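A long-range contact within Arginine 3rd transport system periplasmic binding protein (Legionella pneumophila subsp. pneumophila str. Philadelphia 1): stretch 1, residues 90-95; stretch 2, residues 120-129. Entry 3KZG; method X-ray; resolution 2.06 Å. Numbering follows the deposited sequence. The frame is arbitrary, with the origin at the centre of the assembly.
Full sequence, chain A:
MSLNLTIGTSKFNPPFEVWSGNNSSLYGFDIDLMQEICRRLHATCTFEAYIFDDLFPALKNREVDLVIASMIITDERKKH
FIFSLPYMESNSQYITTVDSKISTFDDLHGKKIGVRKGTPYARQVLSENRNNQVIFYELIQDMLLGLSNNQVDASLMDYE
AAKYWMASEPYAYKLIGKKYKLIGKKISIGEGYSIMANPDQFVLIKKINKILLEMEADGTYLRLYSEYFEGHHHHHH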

ATOM      1  N   SER A  90     -10.951 -21.855   3.052  1.00 14.96           N
ATOM      2  CA  SER A  90     -11.672 -22.911   2.347  1.00 15.02           C
ATOM      3  C   SER A  90     -13.183 -22.729   2.431  1.00 15.59           C
ATOM      4  O   SER A  90     -13.758 -22.673   3.520  1.00 15.91           O
ATOM      5  CB  SER A  90     -11.281 -24.294   2.898  1.00 14.22           C
ATOM      6  OG  SER A  90     -11.548 -24.407   4.287  1.00 13.35           O
ATOM      7  N   ASN A  91     -13.820 -22.620   1.269  1.00 16.28           N
ATOM      8  CA  ASN A  91     -15.270 -22.465   1.201  1.00 18.15           C
ATOM      9  C   ASN A  91     -15.829 -23.418   0.155  1.00 16.85           C
ATOM     10  O   ASN A  91     -15.189 -23.665  -0.859  1.00 17.46           O
ATOM     11  CB  ASN A  91     -15.663 -21.037   0.803  1.00 17.41           C
ATOM     12  CG  ASN A  91     -15.122 -19.992   1.750  1.00 18.77           C
ATOM     13  OD1 ASN A  91     -14.064 -19.414   1.515  1.00 21.10           O
ATOM     14  ND2 ASN A  91     -15.845 -19.748   2.830  1.00 17.97           N
ATOM     15  N   SER A  92     -17.018 -23.949   0.410  1.00 17.43           N
ATOM     16  CA  SER A  92     -17.666 -24.844  -0.541  1.00 17.22           C
ATOM     17  C   SER A  92     -18.709 -24.018  -1.293  1.00 17.35           C
ATOM     18  O   SER A  92     -19.023 -22.890  -0.893  1.00 16.72           O
ATOM     19  CB  SER A  92     -18.334 -26.019   0.183  1.00 16.58           C
ATOM     20  OG  SER A  92     -19.414 -25.600   0.989  1.00 19.81           O
ATOM     21  N   GLN A  93     -19.245 -24.572  -2.375  1.00 16.76           N
ATOM     22  CA  GLN A  93     -20.234 -23.858  -3.179  1.00 16.74           C
ATOM     23  C   GLN A  93     -21.127 -24.809  -3.965  1.00 18.04           C
ATOM     24  O   GLN A  93     -20.642 -25.750  -4.591  1.00 19.28           O
ATOM     25  CB  GLN A  93     -19.514 -22.913  -4.151  1.00 16.43           C
ATOM     26  CG  GLN A  93     -20.415 -22.228  -5.187  1.00 16.37           C
ATOM     27  CD  GLN A  93     -21.313 -21.159  -4.583  1.00 15.53           C
ATOM     28  OE1 GLN A  93     -20.833 -20.189  -4.004  1.00 16.37           O
ATOM     29  NE2 GLN A  93     -22.623 -21.336  -4.719  1.00 14.72           N
ATOM     30  N   TYR A  94     -22.434 -24.571  -3.926  1.00 17.82           N
ATOM     31  CA  TYR A  94     -23.366 -25.405  -4.676  1.00 17.70           C
ATOM     32  C   TYR A  94     -23.440 -24.864  -6.101  1.00 19.03           C
ATOM     33  O   TYR A  94     -23.546 -23.650  -6.314  1.00 18.23           O
ATOM     34  CB  TYR A  94     -24.761 -25.393  -4.037  1.00 15.91           C
ATOM     35  CG  TYR A  94     -24.912 -26.328  -2.853  1.00 14.44           C
ATOM     36  CD1 TYR A  94     -25.054 -27.707  -3.036  1.00 14.49           C
ATOM     37  CD2 TYR A  94     -24.906 -25.835  -1.546  1.00 15.86           C
ATOM     38  CE1 TYR A  94     -25.187 -28.571  -1.948  1.00 15.10           C
ATOM     39  CE2 TYR A  94     -25.040 -26.688  -0.451  1.00 15.35           C
ATOM     40  CZ  TYR A  94     -25.179 -28.055  -0.658  1.00 16.37           C
ATOM     41  OH  TYR A  94     -25.314 -28.903   0.427  1.00 18.23           O
ATOM     42  N   ILE A  95     -23.358 -25.770  -7.070  1.00 19.47           N
ATOM     43  CA  ILE A  95     -23.416 -25.410  -8.480  1.00 20.05           C
ATOM     44  C   ILE A  95     -24.332 -26.396  -9.200  1.00 21.24           C
ATOM     45  O   ILE A  95     -24.414 -27.562  -8.824  1.00 21.70           O
ATOM     46  CB  ILE A  95     -22.004 -25.437  -9.112  1.00 20.39           C
ATOM     47  CG1 ILE A  95     -22.076 -25.001 -10.577  1.00 20.27           C
ATOM     48  CG2 ILE A  95     -21.395 -26.837  -8.990  1.00 21.42           C
ATOM     49  CD1 ILE A  95     -20.724 -24.809 -11.216  1.00 19.82           C
ATOM     50  N   PRO A 120     -14.702 -33.457   2.596  1.00 19.58           N
ATOM     51  CA  PRO A 120     -15.653 -33.440   3.708  1.00 18.52           C
ATOM     52  C   PRO A 120     -17.017 -32.934   3.243  1.00 17.74           C
ATOM     53  O   PRO A 120     -17.902 -32.670   4.058  1.00 17.12           O
ATOM     54  CB  PRO A 120     -14.991 -32.495   4.697  1.00 20.12           C
ATOM     55  CG  PRO A 120     -14.396 -31.465   3.787  1.00 20.47           C
ATOM     56  CD  PRO A 120     -13.781 -32.308   2.677  1.00 20.38           C
ATOM     57  N   TYR A 121     -17.188 -32.821   1.928  1.00 17.89           N
ATOM     58  CA  TYR A 121     -18.434 -32.309   1.369  1.00 17.94           C
ATOM     59  C   TYR A 121     -19.672 -33.188   1.555  1.00 18.86           C
ATOM     60  O   TYR A 121     -20.784 -32.675   1.724  1.00 18.82           O
ATOM     61  CB  TYR A 121     -18.229 -31.949  -0.105  1.00 19.91           C
ATOM     62  CG  TYR A 121     -17.207 -30.838  -0.292  1.00 20.74           C
ATOM     63  CD1 TYR A 121     -17.127 -29.781   0.624  1.00 20.86           C
ATOM     64  CD2 TYR A 121     -16.341 -30.826  -1.385  1.00 20.41           C
ATOM     65  CE1 TYR A 121     -16.214 -28.745   0.455  1.00 20.87           C
ATOM     66  CE2 TYR A 121     -15.422 -29.788  -1.563  1.00 20.93           C
ATOM     67  CZ  TYR A 121     -15.368 -28.752  -0.637  1.00 19.30           C
ATOM     68  OH  TYR A 121     -14.469 -27.728  -0.793  1.00 21.87           O
ATOM     69  N   ALA A 122     -19.494 -34.503   1.534  1.00 18.30           N
ATOM     70  CA  ALA A 122     -20.624 -35.396   1.742  1.00 20.81           C
ATOM     71  C   ALA A 122     -21.163 -35.108   3.138  1.00 22.44           C
ATOM     72  O   ALA A 122     -22.375 -34.999   3.352  1.00 22.46           O
ATOM     73  CB  ALA A 122     -20.173 -36.851   1.652  1.00 21.27           C
ATOM     74  N   ARG A 123     -20.245 -34.986   4.090  1.00 23.28           N
ATOM     75  CA  ARG A 123     -20.612 -34.712   5.471  1.00 23.59           C
ATOM     76  C   ARG A 123     -21.308 -33.360   5.601  1.00 21.53           C
ATOM     77  O   ARG A 123     -22.260 -33.216   6.368  1.00 22.40           O
ATOM     78  CB  ARG A 123     -19.364 -34.753   6.357  1.00 28.06           C
ATOM     79  CG  ARG A 123     -19.646 -34.555   7.836  1.00 34.41           C
ATOM     80  CD  ARG A 123     -18.379 -34.731   8.660  1.00 40.11           C
ATOM     81  NE  ARG A 123     -17.843 -36.086   8.558  1.00 45.34           N
ATOM     82  CZ  ARG A 123     -18.465 -37.178   8.997  1.00 48.05           C
ATOM     83  NH1 ARG A 123     -19.657 -37.085   9.576  1.00 48.91           N
ATOM     84  NH2 ARG A 123     -17.893 -38.367   8.860  1.00 49.07           N
ATOM     85  N   GLN A 124     -20.846 -32.371   4.842  1.00 20.85           N
ATOM     86  CA  GLN A 124     -21.447 -31.041   4.893  1.00 20.62           C
ATOM     87  C   GLN A 124     -22.887 -31.084   4.394  1.00 21.19           C
ATOM     88  O   GLN A 124     -23.785 -30.493   4.993  1.00 20.07           O
ATOM     89  CB  GLN A 124     -20.655 -30.057   4.037  1.00 21.89           C
ATOM     90  CG  GLN A 124     -21.076 -28.614   4.253  1.00 23.35           C
ATOM     91  CD  GLN A 124     -20.584 -27.688   3.166  1.00 23.43           C
ATOM     92  OE1 GLN A 124     -19.417 -27.724   2.780  1.00 23.99           O
ATOM     93  NE2 GLN A 124     -21.478 -26.842   2.666  1.00 26.45           N
ATOM     94  N   VAL A 125     -23.096 -31.793   3.290  1.00 20.81           N
ATOM     95  CA  VAL A 125     -24.418 -31.923   2.696  1.00 20.41           C
ATOM     96  C   VAL A 125     -25.412 -32.590   3.643  1.00 20.75           C
ATOM     97  O   VAL A 125     -26.505 -32.073   3.879  1.00 20.58           O
ATOM     98  CB  VAL A 125     -24.353 -32.748   1.377  1.00 21.41           C
ATOM     99  CG1 VAL A 125     -25.747 -32.978   0.825  1.00 18.35           C
ATOM    100  CG2 VAL A 125     -23.499 -32.017   0.349  1.00 21.61           C
ATOM    101  N   LEU A 126     -25.039 -33.741   4.191  1.00 22.01           N
ATOM    102  CA  LEU A 126     -25.951 -34.447   5.077  1.00 23.64           C
ATOM    103  C   LEU A 126     -26.215 -33.704   6.383  1.00 24.72           C
ATOM    104  O   LEU A 126     -27.325 -33.754   6.906  1.00 25.30           O
ATOM    105  CB  LEU A 126     -25.431 -35.859   5.359  1.00 22.49           C
ATOM    106  CG  LEU A 126     -25.330 -36.796   4.144  1.00 23.80           C
ATOM    107  CD1 LEU A 126     -24.878 -38.156   4.621  1.00 24.24           C
ATOM    108  CD2 LEU A 126     -26.661 -36.919   3.420  1.00 21.70           C
ATOM    109  N   SER A 127     -25.207 -33.002   6.891  1.00 26.64           N
ATOM    110  CA  SER A 127     -25.340 -32.250   8.139  1.00 29.31           C
ATOM    111  C   SER A 127     -26.374 -31.132   8.036  1.00 30.22           C
ATOM    112  O   SER A 127     -26.811 -30.582   9.046  1.00 30.41           O
ATOM    113  CB  SER A 127     -23.987 -31.655   8.545  1.00 30.66           C
ATOM    114  OG  SER A 127     -23.578 -30.641   7.640  1.00 31.91           O
ATOM    115  N   GLU A 128     -26.761 -30.788   6.814  1.00 31.02           N
ATOM    116  CA  GLU A 128     -27.750 -29.743   6.610  1.00 31.93           C
ATOM    117  C   GLU A 128     -29.155 -30.277   6.898  1.00 31.28           C
ATOM    118  O   GLU A 128     -30.090 -29.508   7.118  1.00 30.69           O
ATOM    119  CB  GLU A 128     -27.641 -29.202   5.181  1.00 35.01           C
ATOM    120  CG  GLU A 128     -26.305 -28.503   4.914  1.00 38.93           C
ATOM    121  CD  GLU A 128     -26.064 -28.215   3.445  1.00 41.34           C
ATOM    122  OE1 GLU A 128     -24.981 -27.677   3.111  1.00 43.69           O
ATOM    123  OE2 GLU A 128     -26.952 -28.526   2.624  1.00 43.95           O
ATOM    124  N   ASN A 129     -29.301 -31.598   6.904  1.00 28.77           N
ATOM    125  CA  ASN A 129     -30.590 -32.217   7.194  1.00 29.82           C
ATOM    126  C   ASN A 129     -31.755 -31.661   6.365  1.00 29.26           C
ATOM    127  O   ASN A 129     -32.788 -31.269   6.909  1.00 27.92           O
ATOM    128  CB  ASN A 129     -30.893 -32.067   8.686  1.00 28.71           C
ATOM    129  CG  ASN A 129     -29.867 -32.766   9.554  1.00 28.95           C
ATOM    130  OD1 ASN A 129     -29.411 -32.224  10.559  1.00 31.26           O
ATOM    131  ND2 ASN A 129     -29.502 -33.982   9.170  1.00 27.14           N
TER

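A helix that packs beside a strand at some distance can still be linked to it, provided that side chains at successive turns reach across the gap. The contact between strand 91-95 and the helix beginning at Tyr121 in this periplasmic binding protein illustrates the principle. The axes approach no closer than 10.7 Å, so side chains make most of the junction; their directions differ by 67°. Only 259 Å² is buried, both sides summed, and on the strand almost all of it belongs to Ser92 and Tyr94. The intervening Gln93 points away, in keeping with the usual alternation of a strand, and its NE2 donates instead to the backbone O of Tyr94 at 3.0 Å.

Pro120 occupies the N-cap position and makes no contact with the strand, but its O accepts a hydrogen bond from Gln124 N at 3.1 Å, opening the helical pattern. Tyr121 follows, its CA 7.7 Å from that of Ser92. Its CA-to-CB bond runs sideways, yet the ring extends far enough for CE1 to lie 3.5 Å from Ser92 CB, an oblique van der Waals contact. The hydroxyl of Tyr121 is hydrogen-bonded elsewhere in the structure.

Ala122 and Arg123 lie on a part of the helix turned out of reach of the strand. Gln124 brings the helix back to it: its CB points toward the strand, and its extended chi1 and chi2 (both t) carry the amide to Ser92, where OG donates to Gln124 OE1 at 2.8 Å. Ser92 thus meets two residues three positions apart: its CB packs against the Tyr121 ring, and its hydroxyl donates to Gln124, whose OE1 also lies close to CB.

Val125, one turn beyond Tyr121 and joined to it by the bond from Val125 N to Tyr121 O (2.9 Å), shifts the contact to Tyr94. Its CG2 lies 3.6 Å from Tyr94 OH and 4.4 Å from Tyr94 CZ, an apolar methyl packed obliquely against the end of the ring. Leu126 points away, and Ser127 turns its OG back to Gln124 O at 2.7 Å.

Glu128 supplies the second polar link. Its CB points toward the strand, and its side chain is extended beyond chi1, so that OE2 accepts a hydrogen bond from Tyr94 OH at 2.8 Å while OE1 lies at the ring edge. Asn129, with positive phi, leaves the helical conformation and the contact. Two hydroxyl donors, two residues apart on the strand, therefore meet acceptors four residues apart on stretch 2, with packing beside each.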